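Local coordinates for protein chromosome-partitioning ATPase Soj (PDB 1WCV) that hydrolyses ATP and binds double-stranded DNA cooperatively in an ATP-dependent manner, probably to partition the bacterial chromosome, at residues 208-211 with 212-216; 155-158 with 159-163; 191-194 with 195-199; 99-102 with 103-106; 235-238 with 239-242. All coordinates share one frame; numbering follows the deposited sequence.

Contact 1. Residues 208-211 with 212-216; sequences RNVR and LAEAP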
loop_
_atom_site.group_PDB
_atom_site.type_symbol
_atom_site.label_atom_id
_atom_site.label_comp_id
_atom_site.label_asym_id
_atom_site.label_seq_id
_atom_site.Cartn_x
_atom_site.Cartn_y
_atom_site.Cartn_z
ATOM N N ARG A 208 -7.179 -4.990 11.159
ATOM C CA ARG A 208 -8.246 -5.324 12.086
ATOM C C ARG A 208 -8.086 -4.191 13.096
ATOM O O ARG A 208 -6.969 -3.894 13.517
ATOM C CB ARG A 208 -7.969 -6.671 12.750
ATOM C CG ARG A 208 -9.177 -7.287 13.433
ATOM C CD ARG A 208 -8.845 -8.651 14.020
ATOM N NE ARG A 208 -10.054 -9.398 14.358
ATOM C CZ ARG A 208 -10.920 -9.854 13.459
ATOM N NH1 ARG A 208 -10.709 -9.643 12.168
ATOM N NH2 ARG A 208 -12.002 -10.517 13.847
ATOM N N ASN A 209 -9.183 -3.537 13.459
ATOM C CA ASN A 209 -9.122 -2.433 14.410
ATOM C C ASN A 209 -10.475 -2.273 15.081
ATOM O O ASN A 209 -11.512 -2.333 14.422
ATOM C CB ASN A 209 -8.727 -1.129 13.701
ATOM C CG ASN A 209 -8.720 0.073 14.636
ATOM O OD1 ASN A 209 -9.734 0.760 14.799
ATOM N ND2 ASN A 209 -7.579 0.322 15.268
ATOM N N VAL A 210 -10.440 -2.067 16.394
ATOM C CA VAL A 210 -11.644 -1.910 17.209
ATOM C C VAL A 210 -12.635 -0.850 16.721
ATOM O O VAL A 210 -13.840 -1.098 16.673
ATOM C CB VAL A 210 -11.263 -1.582 18.677
ATOM C CG1 VAL A 210 -10.406 -0.322 18.724
ATOM C CG2 VAL A 210 -12.519 -1.410 19.521
ATOM N N ARG A 211 -12.137 0.332 16.373
ATOM C CA ARG A 211 -13.010 1.407 15.910
ATOM C C ARG A 211 -13.690 1.072 14.595
ATOM O O ARG A 211 -14.821 1.481 14.352
ATOM C CB ARG A 211 -12.214 2.708 15.773
ATOM C CG ARG A 211 -11.905 3.369 17.106
ATOM C CD ARG A 211 -10.556 4.058 17.080
ATOM N NE ARG A 211 -9.462 3.095 17.168
ATOM C CZ ARG A 211 -8.172 3.417 17.136
ATOM N NH1 ARG A 211 -7.805 4.685 17.012
ATOM N NH2 ARG A 211 -7.252 2.470 17.247
ATOM N N LEU A 212 -12.989 0.328 13.743
ATOM C CA LEU A 212 -13.532 -0.061 12.453
ATOM C C LEU A 212 -14.608 -1.120 12.668
ATOM O O LEU A 212 -15.662 -1.095 12.031
ATOM C CB LEU A 212 -12.417 -0.628 11.570
ATOM C CG LEU A 212 -12.734 -0.851 10.093
ATOM C CD1 LEU A 212 -12.998 0.485 9.414
ATOM C CD2 LEU A 212 -11.560 -1.562 9.428
ATOM N N ALA A 213 -14.329 -2.051 13.574
ATOM C CA ALA A 213 -15.265 -3.128 13.878
ATOM C C ALA A 213 -16.568 -2.584 14.453
ATOM O O ALA A 213 -17.641 -3.110 14.163
ATOM C CB ALA A 213 -14.627 -4.111 14.862
ATOM N N GLU A 214 -16.477 -1.518 15.244
ATOM C CA GLU A 214 -17.664 -0.936 15.865
ATOM C C GLU A 214 -18.459 0.073 15.033
ATOM O O GLU A 214 -19.640 0.294 15.300
ATOM C CB GLU A 214 -17.289 -0.299 17.209
ATOM C CG GLU A 214 -16.193 0.747 17.127
ATOM C CD GLU A 214 -15.837 1.336 18.484
ATOM O OE1 GLU A 214 -15.677 0.561 19.450
ATOM O OE2 GLU A 214 -15.703 2.574 18.580
ATOM N N ALA A 215 -17.831 0.682 14.031
ATOM C CA ALA A 215 -18.511 1.675 13.199
ATOM C C ALA A 215 -19.916 1.279 12.716
ATOM O O ALA A 215 -20.848 2.079 12.788
ATOM C CB ALA A 215 -17.635 2.038 12.000
ATOM N N PRO A 216 -20.086 0.050 12.202
ATOM C CA PRO A 216 -21.417 -0.358 11.731
ATOM C C PRO A 216 -22.480 -0.345 12.833
ATOM O O PRO A 216 -23.634 0.007 12.581
ATOM C CB PRO A 216 -21.178 -1.769 11.186
ATOM C CG PRO A 216 -19.743 -1.725 10.754
ATOM C CD PRO A 216 -19.077 -0.974 11.876
#
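N209 and L212 meet in an N-cap at the start of helix 210-218, a local surface contact in which the first helical turn is closed by N209, a residue of the nucleotide site. With CG of N209 anti to the backbone N (chi1 177°), the amide turns back over the opening turn, and its OD1 accepts two bonds, both weak: from R211 N at 2.9 Å and from L212 N at 3.4 Å. The carbonyl of the same residue is used as well. N209 O takes the amide of A213 at 3.0 Å, with N-H...O at 158°, and a weak, strongly bent bond from L212 N, so that one asparagine satisfies three amides at the helix start. One turn on, E214 N reaches V210 O at 3.0 Å.

E214 places its CG between the backbone N and carbonyl carbon (chi1 56°), which folds the side chain back along the preceding turn. CG rests 3.0 Å from V210 O, and OE1 lies alongside CG2 of V210, 3.7 Å away. R211 NE stays 6.4 Å from E214 OE2, too far for a salt bridge, and OE2 is hydrogen-bonded to H225.

N209 is seen to bind ADP and ATP, which places the helix start at the nucleotide pocket. L212 packs on T22 and N26 of helix 18-33 and on Y235, while N209 and R211 touch P230, so the first turn of this helix meets both helix 18-33 and the start of helix 230-246.

Contact 2. Residues 155-158 with 159-163; sequences LATL and EEVRA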
loop_
_atom_site.group_PDB
_atom_site.type_symbol
_atom_site.label_atom_id
_atom_site.label_comp_id
_atom_site.label_asym_id
_atom_site.label_seq_id
_atom_site.Cartn_x
_atom_site.Cartn_y
_atom_site.Cartn_z
ATOM N N LEU A 155 -12.646 -15.782 -8.968
ATOM C CA LEU A 155 -12.047 -15.354 -10.230
ATOM C C LEU A 155 -12.513 -16.230 -11.388
ATOM O O LEU A 155 -12.685 -15.753 -12.511
ATOM C CB LEU A 155 -10.517 -15.354 -10.139
ATOM C CG LEU A 155 -9.953 -14.382 -9.094
ATOM C CD1 LEU A 155 -8.450 -14.212 -9.294
ATOM C CD2 LEU A 155 -10.656 -13.029 -9.224
ATOM N N ALA A 156 -12.720 -17.514 -11.127
ATOM C CA ALA A 156 -13.195 -18.400 -12.184
ATOM C C ALA A 156 -14.621 -17.984 -12.546
ATOM O O ALA A 156 -15.015 -18.012 -13.711
ATOM C CB ALA A 156 -13.168 -19.854 -11.717
ATOM N N THR A 157 -15.394 -17.604 -11.538
ATOM C CA THR A 157 -16.765 -17.165 -11.760
ATOM C C THR A 157 -16.749 -15.892 -12.616
ATOM O O THR A 157 -17.530 -15.758 -13.556
ATOM C CB THR A 157 -17.484 -16.884 -10.418
ATOM O OG1 THR A 157 -17.786 -18.129 -9.772
ATOM C CG2 THR A 157 -18.788 -16.119 -10.642
ATOM N N LEU A 158 -15.857 -14.961 -12.290
ATOM C CA LEU A 158 -15.765 -13.711 -13.045
ATOM C C LEU A 158 -15.460 -14.003 -14.507
ATOM O O LEU A 158 -15.999 -13.361 -15.406
ATOM C CB LEU A 158 -14.662 -12.814 -12.481
ATOM C CG LEU A 158 -14.798 -12.275 -11.058
ATOM C CD1 LEU A 158 -13.630 -11.337 -10.784
ATOM C CD2 LEU A 158 -16.127 -11.525 -10.884
ATOM N N GLU A 159 -14.579 -14.969 -14.736
ATOM C CA GLU A 159 -14.206 -15.344 -16.092
ATOM C C GLU A 159 -15.416 -15.849 -16.860
ATOM O O GLU A 159 -15.635 -15.484 -18.017
ATOM C CB GLU A 159 -13.130 -16.435 -16.061
ATOM C CG GLU A 159 -12.944 -17.173 -17.389
ATOM C CD GLU A 159 -12.442 -16.277 -18.509
ATOM O OE1 GLU A 159 -12.345 -16.763 -19.658
ATOM O OE2 GLU A 159 -12.139 -15.092 -18.240
ATOM N N GLU A 160 -16.204 -16.696 -16.211
ATOM C CA GLU A 160 -17.381 -17.260 -16.849
ATOM C C GLU A 160 -18.460 -16.210 -17.079
ATOM O O GLU A 160 -19.145 -16.233 -18.105
ATOM C CB GLU A 160 -17.903 -18.427 -16.003
ATOM C CG GLU A 160 -16.797 -19.450 -15.744
ATOM C CD GLU A 160 -17.222 -20.617 -14.878
ATOM O OE1 GLU A 160 -17.856 -20.391 -13.825
ATOM O OE2 GLU A 160 -16.900 -21.766 -15.243
ATOM N N VAL A 161 -18.609 -15.285 -16.135
ATOM C CA VAL A 161 -19.610 -14.242 -16.284
ATOM C C VAL A 161 -19.197 -13.303 -17.409
ATOM O O VAL A 161 -20.039 -12.835 -18.176
ATOM C CB VAL A 161 -19.805 -13.453 -14.973
ATOM C CG1 VAL A 161 -20.721 -12.250 -15.208
ATOM C CG2 VAL A 161 -20.419 -14.364 -13.923
ATOM N N ARG A 162 -17.899 -13.037 -17.511
ATOM C CA ARG A 162 -17.397 -12.165 -18.567
ATOM C C ARG A 162 -17.662 -12.804 -19.926
ATOM O O ARG A 162 -18.091 -12.136 -20.874
ATOM C CB ARG A 162 -15.894 -11.932 -18.400
ATOM C CG ARG A 162 -15.312 -10.950 -19.409
ATOM C CD ARG A 162 -13.812 -10.787 -19.228
ATOM N NE ARG A 162 -13.096 -12.039 -19.454
ATOM C CZ ARG A 162 -13.044 -12.673 -20.622
ATOM N NH1 ARG A 162 -13.668 -12.174 -21.683
ATOM N NH2 ARG A 162 -12.370 -13.809 -20.734
ATOM N N ALA A 163 -17.415 -14.106 -20.009
ATOM C CA ALA A 163 -17.606 -14.847 -21.247
ATOM C C ALA A 163 -19.059 -15.001 -21.686
ATOM O O ALA A 163 -19.350 -14.936 -22.879
ATOM C CB ALA A 163 -16.953 -16.229 -21.132
#
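T157 and V161 are brought together by their first torsions: CG2 of T157 lies anti to its own N (OG1 at chi1 -73°), and V161 at 173° holds its CG2 beside the backbone N. The two methyls then stand side by side, pointing the same way, with CG2 of T157 4.1 Å from CG2 of V161, which also lies 3.2 Å from T157 O. That oxygen receives V161 N at 2.8 Å, nearly along the C=O axis, while OG1 of T157 makes a weak bond back to G153 O.

E159, E160 and R162 lie on the outer side. E159 bends at chi2 (64°) and R162 at chi3, so that NH2 of R162 forms a salt bridge with OE2 of E159 at 2.8 Å. The nitrogen comes to the syn side of the oxygen, somewhat out of the carboxylate plane; the i to i+3 spacing sets the two side chains on neighbouring turns. E160 instead lays its chain back along the preceding turn, CG being 3.1 Å from A156 O.

L158 and V161 face inward, onto L131 of helix 125-133 and onto L169, and L158 also reaches L171 of strand 170-177. This division into an apolar inner face and an outer one that carries the charges marks an amphipathic helix, here the crossover of the beta-alpha-beta unit joining strands 136-142 and 170-177 in a P-loop NTPase fold.

Contact 3. Residues 191-194 with 195-199; sequences AQLR and AHFGE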
loop_
_atom_site.group_PDB
_atom_site.type_symbol
_atom_site.label_atom_id
_atom_site.label_comp_id
_atom_site.label_asym_id
_atom_site.label_seq_id
_atom_site.Cartn_x
_atom_site.Cartn_y
_atom_site.Cartn_z
ATOM N N ALA A 191 1.449 -12.678 2.127
ATOM C CA ALA A 191 2.570 -13.014 1.258
ATOM C C ALA A 191 2.166 -14.081 0.254
ATOM O O ALA A 191 2.515 -14.001 -0.927
ATOM C CB ALA A 191 3.761 -13.493 2.094
ATOM N N GLN A 192 1.417 -15.077 0.719
ATOM C CA GLN A 192 0.976 -16.144 -0.168
ATOM C C GLN A 192 -0.075 -15.636 -1.160
ATOM O O GLN A 192 -0.102 -16.054 -2.314
ATOM C CB GLN A 192 0.450 -17.331 0.650
ATOM C CG GLN A 192 0.070 -18.536 -0.182
ATOM C CD GLN A 192 1.154 -18.922 -1.176
ATOM O OE1 GLN A 192 2.345 -18.859 -0.869
ATOM N NE2 GLN A 192 0.742 -19.337 -2.372
ATOM N N LEU A 193 -0.940 -14.725 -0.730
ATOM C CA LEU A 193 -1.929 -14.180 -1.656
ATOM C C LEU A 193 -1.218 -13.409 -2.771
ATOM O O LEU A 193 -1.594 -13.503 -3.934
ATOM C CB LEU A 193 -2.916 -13.261 -0.927
ATOM C CG LEU A 193 -3.978 -14.023 -0.124
ATOM C CD1 LEU A 193 -4.733 -13.078 0.796
ATOM C CD2 LEU A 193 -4.929 -14.714 -1.091
ATOM N N ARG A 194 -0.182 -12.655 -2.414
ATOM C CA ARG A 194 0.564 -11.893 -3.407
ATOM C C ARG A 194 1.398 -12.806 -4.295
ATOM O O ARG A 194 1.539 -12.555 -5.484
ATOM C CB ARG A 194 1.462 -10.854 -2.730
ATOM C CG ARG A 194 0.675 -9.753 -2.042
ATOM C CD ARG A 194 1.577 -8.649 -1.546
ATOM N NE ARG A 194 0.846 -7.755 -0.657
ATOM C CZ ARG A 194 -0.057 -6.863 -1.053
ATOM N NH1 ARG A 194 -0.347 -6.716 -2.338
ATOM N NH2 ARG A 194 -0.706 -6.152 -0.148
ATOM N N ALA A 195 1.937 -13.874 -3.718
ATOM C CA ALA A 195 2.722 -14.817 -4.498
ATOM C C ALA A 195 1.834 -15.507 -5.529
ATOM O O ALA A 195 2.242 -15.724 -6.665
ATOM C CB ALA A 195 3.361 -15.861 -3.580
ATOM N N HIS A 196 0.611 -15.846 -5.136
ATOM C CA HIS A 196 -0.296 -16.535 -6.046
ATOM C C HIS A 196 -1.095 -15.636 -6.994
ATOM O O HIS A 196 -1.324 -16.004 -8.146
ATOM C CB HIS A 196 -1.263 -17.418 -5.249
ATOM C CG HIS A 196 -2.031 -18.382 -6.098
ATOM N ND1 HIS A 196 -1.413 -19.315 -6.902
ATOM C CD2 HIS A 196 -3.361 -18.545 -6.285
ATOM C CE1 HIS A 196 -2.330 -20.011 -7.550
ATOM N NE2 HIS A 196 -3.521 -19.563 -7.193
ATOM N N PHE A 197 -1.510 -14.457 -6.531
ATOM C CA PHE A 197 -2.300 -13.563 -7.377
ATOM C C PHE A 197 -1.568 -12.310 -7.862
ATOM O O PHE A 197 -2.091 -11.544 -8.672
ATOM C CB PHE A 197 -3.592 -13.195 -6.643
ATOM C CG PHE A 197 -4.478 -14.382 -6.376
ATOM C CD1 PHE A 197 -5.085 -15.054 -7.431
ATOM C CD2 PHE A 197 -4.665 -14.860 -5.084
ATOM C CE1 PHE A 197 -5.860 -16.184 -7.208
ATOM C CE2 PHE A 197 -5.445 -15.998 -4.849
ATOM C CZ PHE A 197 -6.040 -16.657 -5.912
ATOM N N GLY A 198 -0.351 -12.119 -7.370
ATOM C CA GLY A 198 0.463 -10.991 -7.788
ATOM C C GLY A 198 -0.117 -9.589 -7.718
ATOM O O GLY A 198 -0.674 -9.182 -6.702
ATOM N N GLU A 199 0.022 -8.855 -8.821
ATOM C CA GLU A 199 -0.435 -7.472 -8.920
ATOM C C GLU A 199 -1.931 -7.290 -8.704
ATOM O O GLU A 199 -2.397 -6.174 -8.488
ATOM C CB GLU A 199 -0.035 -6.887 -10.284
ATOM C CG GLU A 199 -0.679 -7.594 -11.472
ATOM C CD GLU A 199 -0.225 -7.034 -12.811
ATOM O OE1 GLU A 199 0.977 -7.154 -13.134
ATOM O OE2 GLU A 199 -1.072 -6.475 -13.543
HETATM O O HOH W 1 0.856 -7.826 -4.777
#
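L193 and F197, one turn apart, pack at a helix C-terminus ended by a glycine with positive phi: at the close of helix 185-197, G198 N gives R194 O a weak bond at 2.7 Å. Both side chains place CG anti to the carbonyl carbon (chi1 -77° for L193, -63° for F197) and cross at a slant, CD2 of L193 meeting CD2 of F197 at 4.0 Å. They turn inward: L193 packs on L148 and V176, and F197 on V151, L155 and I174, which seats the helix end against helix 146-164 and strand 170-177.

Q192, bent at chi2, brings NE2 to 4.0 Å from CB of H196, with the amide and imidazole planes 29° apart. CD2 of H196 lies 3.3 Å above the plane of the F197 ring, displaced toward the rim.

The extended R194 pairs its NH2 with E190 by a salt bridge and with F202 O by a hydrogen bond, and packs on R237 of the second subunit. In the guanidinium plane, NH1 donates to a water at 2.9 Å, and that water in turn donates to G198 O at 2.8 Å.

Contact 4. Residues 99-102 with 103-106; sequences APTA and LREA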
loop_
_atom_site.group_PDB
_atom_site.type_symbol
_atom_site.label_atom_id
_atom_site.label_comp_id
_atom_site.label_asym_id
_atom_site.label_seq_id
_atom_site.Cartn_x
_atom_site.Cartn_y
_atom_site.Cartn_z
ATOM N N ALA A 99 -32.921 -14.005 -14.942
ATOM C CA ALA A 99 -32.886 -12.628 -15.429
ATOM C C ALA A 99 -31.650 -11.950 -14.831
ATOM O O ALA A 99 -31.754 -11.076 -13.966
ATOM C CB ALA A 99 -34.153 -11.884 -15.013
ATOM N N PRO A 100 -30.459 -12.361 -15.290
ATOM C CA PRO A 100 -29.160 -11.848 -14.849
ATOM C C PRO A 100 -28.851 -10.388 -15.174
ATOM O O PRO A 100 -28.091 -9.743 -14.457
ATOM C CB PRO A 100 -28.177 -12.810 -15.513
ATOM C CG PRO A 100 -28.878 -13.197 -16.765
ATOM C CD PRO A 100 -30.279 -13.440 -16.277
ATOM N N THR A 101 -29.434 -9.865 -16.247
ATOM C CA THR A 101 -29.172 -8.480 -16.634
ATOM C C THR A 101 -30.243 -7.516 -16.139
ATOM O O THR A 101 -30.321 -6.376 -16.594
ATOM C CB THR A 101 -29.058 -8.344 -18.168
ATOM O OG1 THR A 101 -30.335 -8.593 -18.769
ATOM C CG2 THR A 101 -28.045 -9.347 -18.714
ATOM N N ALA A 102 -31.062 -7.975 -15.205
ATOM C CA ALA A 102 -32.129 -7.149 -14.657
ATOM C C ALA A 102 -31.582 -5.845 -14.086
ATOM O O ALA A 102 -31.835 -4.762 -14.621
ATOM C CB ALA A 102 -32.870 -7.914 -13.580
ATOM N N LEU A 103 -30.837 -5.961 -12.993
ATOM C CA LEU A 103 -30.250 -4.805 -12.332
ATOM C C LEU A 103 -29.619 -3.850 -13.334
ATOM O O LEU A 103 -29.894 -2.654 -13.318
ATOM C CB LEU A 103 -29.192 -5.257 -11.320
ATOM C CG LEU A 103 -28.456 -4.156 -10.545
ATOM C CD1 LEU A 103 -29.457 -3.282 -9.808
ATOM C CD2 LEU A 103 -27.483 -4.789 -9.563
ATOM N N ARG A 104 -28.783 -4.386 -14.214
ATOM C CA ARG A 104 -28.104 -3.573 -15.213
ATOM C C ARG A 104 -29.038 -2.651 -15.992
ATOM O O ARG A 104 -28.772 -1.455 -16.122
ATOM C CB ARG A 104 -27.350 -4.470 -16.196
ATOM C CG ARG A 104 -26.545 -3.703 -17.228
ATOM C CD ARG A 104 -25.649 -4.634 -18.020
ATOM N NE ARG A 104 -26.403 -5.494 -18.924
ATOM C CZ ARG A 104 -25.911 -6.588 -19.497
ATOM N NH1 ARG A 104 -26.668 -7.306 -20.314
ATOM N NH2 ARG A 104 -24.668 -6.975 -19.240
ATOM N N GLU A 105 -30.131 -3.203 -16.505
ATOM C CA GLU A 105 -31.077 -2.413 -17.286
ATOM C C GLU A 105 -31.908 -1.466 -16.429
ATOM O O GLU A 105 -32.498 -0.514 -16.940
ATOM C CB GLU A 105 -32.006 -3.341 -18.076
ATOM C CG GLU A 105 -31.284 -4.454 -18.824
ATOM C CD GLU A 105 -30.244 -3.939 -19.810
ATOM O OE1 GLU A 105 -29.531 -4.776 -20.406
ATOM O OE2 GLU A 105 -30.141 -2.705 -19.993
ATOM N N ALA A 106 -31.951 -1.722 -15.125
ATOM C CA ALA A 106 -32.722 -0.885 -14.216
ATOM C C ALA A 106 -31.859 0.143 -13.489
ATOM O O ALA A 106 -32.374 0.964 -12.732
ATOM C CB ALA A 106 -33.457 -1.756 -13.206
HETATM O O HOH W 2 -27.440 -7.056 -13.967
#
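T101 lays its CG2 methyl over one face of the R104 guanidinium, 3.6 Å from CZ of the arginine. The threonine holds OG1 between its backbone N and carbonyl carbon (chi1 68°), and the arginine chain bends at chi3 (71°) to bring the guanidinium across it. T101 occupies the N-cap position of helix 102-106, yet its side chain makes no capping bond. T101 O accepts E105 N at 3.2 Å, with N-H...O at 162°. A type I turn from A99 to A102 leads in, and a water links it to the helix, lying 2.8 Å from P100 O and accepting from R104 N at 3.0 Å. OD1 of N129 takes the amide of L103.

E105, bent at chi2, lies beside the arginine, its OE1 in the guanidinium plane and 3.5 Å from R104 NE in a long salt bridge. NH2 of R104 makes weak bonds to A132 O and L165 O, joining the short helix to helix 125-133 and the loop after helix 146-164. With E105 OE1 at its edge and a methyl over a face, the guanidinium is probably limited in its rotation, and its charge moderated by E105 and the two carbonyls, although R168 lies close with like charge.

Contact 5. Residues 235-238 with 239-242; sequences YRRL and AEEV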
loop_
_atom_site.group_PDB
_atom_site.type_symbol
_atom_site.label_atom_id
_atom_site.label_comp_id
_atom_site.label_asym_id
_atom_site.label_seq_id
_atom_site.Cartn_x
_atom_site.Cartn_y
_atom_site.Cartn_z
ATOM N N TYR A 235 -8.561 3.197 4.521
ATOM C CA TYR A 235 -9.613 3.354 3.519
ATOM C C TYR A 235 -9.439 4.619 2.685
ATOM O O TYR A 235 -9.844 4.661 1.524
ATOM C CB TYR A 235 -11.005 3.300 4.162
ATOM C CG TYR A 235 -11.500 1.877 4.277
ATOM C CD1 TYR A 235 -11.702 1.102 3.136
ATOM C CD2 TYR A 235 -11.717 1.284 5.521
ATOM C CE1 TYR A 235 -12.098 -0.233 3.236
ATOM C CE2 TYR A 235 -12.115 -0.042 5.632
ATOM C CZ TYR A 235 -12.299 -0.795 4.490
ATOM O OH TYR A 235 -12.654 -2.117 4.601
ATOM N N ARG A 236 -8.830 5.650 3.265
ATOM C CA ARG A 236 -8.583 6.879 2.520
ATOM C C ARG A 236 -7.587 6.539 1.411
ATOM O O ARG A 236 -7.757 6.926 0.254
ATOM C CB ARG A 236 -7.996 7.951 3.452
ATOM C CG ARG A 236 -7.504 9.240 2.771
ATOM C CD ARG A 236 -8.611 9.958 2.020
ATOM N NE ARG A 236 -8.144 11.132 1.277
ATOM C CZ ARG A 236 -7.839 12.309 1.822
ATOM N NH1 ARG A 236 -7.944 12.492 3.131
ATOM N NH2 ARG A 236 -7.441 13.312 1.051
ATOM N N ARG A 237 -6.555 5.784 1.776
ATOM C CA ARG A 237 -5.520 5.397 0.828
ATOM C C ARG A 237 -6.075 4.423 -0.217
ATOM O O ARG A 237 -5.725 4.499 -1.394
ATOM C CB ARG A 237 -4.341 4.787 1.594
ATOM C CG ARG A 237 -3.095 4.514 0.766
ATOM C CD ARG A 237 -1.910 4.201 1.682
ATOM N NE ARG A 237 -1.585 5.339 2.545
ATOM C CZ ARG A 237 -1.648 5.331 3.876
ATOM N NH1 ARG A 237 -2.024 4.240 4.534
ATOM N NH2 ARG A 237 -1.342 6.420 4.553
ATOM N N LEU A 238 -6.958 3.523 0.209
ATOM C CA LEU A 238 -7.547 2.572 -0.725
ATOM C C LEU A 238 -8.332 3.289 -1.818
ATOM O O LEU A 238 -8.268 2.905 -2.981
ATOM C CB LEU A 238 -8.482 1.605 -0.002
ATOM C CG LEU A 238 -9.163 0.587 -0.925
ATOM C CD1 LEU A 238 -8.105 -0.288 -1.589
ATOM C CD2 LEU A 238 -10.128 -0.266 -0.124
ATOM N N ALA A 239 -9.080 4.322 -1.446
ATOM C CA ALA A 239 -9.859 5.063 -2.431
ATOM C C ALA A 239 -8.915 5.600 -3.504
ATOM O O ALA A 239 -9.247 5.618 -4.689
ATOM C CB ALA A 239 -10.623 6.208 -1.758
ATOM N N GLU A 240 -7.726 6.027 -3.084
ATOM C CA GLU A 240 -6.736 6.540 -4.028
ATOM C C GLU A 240 -6.205 5.405 -4.910
ATOM O O GLU A 240 -6.021 5.576 -6.114
ATOM C CB GLU A 240 -5.565 7.191 -3.275
ATOM C CG GLU A 240 -5.920 8.477 -2.545
ATOM C CD GLU A 240 -4.745 9.057 -1.774
ATOM O OE1 GLU A 240 -4.255 8.397 -0.834
ATOM O OE2 GLU A 240 -4.303 10.174 -2.109
ATOM N N GLU A 241 -5.968 4.241 -4.313
ATOM C CA GLU A 241 -5.451 3.124 -5.077
ATOM C C GLU A 241 -6.520 2.621 -6.041
ATOM O O GLU A 241 -6.222 2.245 -7.176
ATOM C CB GLU A 241 -4.970 1.999 -4.151
ATOM C CG GLU A 241 -3.992 1.063 -4.860
ATOM C CD GLU A 241 -3.482 -0.058 -3.988
ATOM O OE1 GLU A 241 -3.734 -0.040 -2.760
ATOM O OE2 GLU A 241 -2.816 -0.958 -4.545
ATOM N N VAL A 242 -7.772 2.624 -5.594
ATOM C CA VAL A 242 -8.855 2.201 -6.464
ATOM C C VAL A 242 -8.981 3.177 -7.637
ATOM O O VAL A 242 -9.114 2.753 -8.784
ATOM C CB VAL A 242 -10.197 2.124 -5.700
ATOM C CG1 VAL A 242 -11.372 2.117 -6.698
ATOM C CG2 VAL A 242 -10.234 0.850 -4.846
#
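L238 and V242 share the shortest of the four backbone bonds, V242 N meeting L238 O at 2.7 Å with N-H...O at 162°. Two more amides follow the i to i+4 pattern, E241 N satisfied by R237 O at 2.9 Å and A239 N by Y235 O at 3.1 Å; E240 N makes a weak bond to R236 O, at 3.5 Å. The leucine and valine side chains cross at a slant, CD1 of L238 touching CG2 of V242 at 4.1 Å.

Helix 230-246, the last of this ParA-family chain, has one flank against helix 18-33, whose start belongs to the ATP site, and another facing the second subunit. Y235 OH is hydrogen-bonded to T23 OG1, and its ring packs on T22. E241, extended with CG anti to N (chi1 -160°), has both carboxylate oxygens occupied: OE1 by T204 OG1 and OE2 by W203 N.

Toward the other subunit, R237 forms a salt bridge with E190 of that chain and a cation-pi contact with its Y179, and R236 NH1 a weak hydrogen bond with its Q187. E240 runs extended back along the helix; its ion pair with R194 of the second subunit is long and weak.

In the fold
All five contacts are local, within a helix or at one of its ends. Contact 5 is the buried one, contacts 2 and 3 are partly buried, and contacts 1 and 4 lie at the surface, where they begin helices: contact 1 uses an asparagine side chain as cap, while in contact 4 the N-cap threonine makes no capping bond, and a water and N129 take first-turn amides. Contacts 1 and 5 touch through L212 and Y235 beside the ATP site, and contacts 2 and 3 through L155 and F197 beside strand 170-177. Contacts 3 and 5 both reach the second subunit with charged side chains, whereas the salt bridges of contacts 2 and 4 stay within single helices.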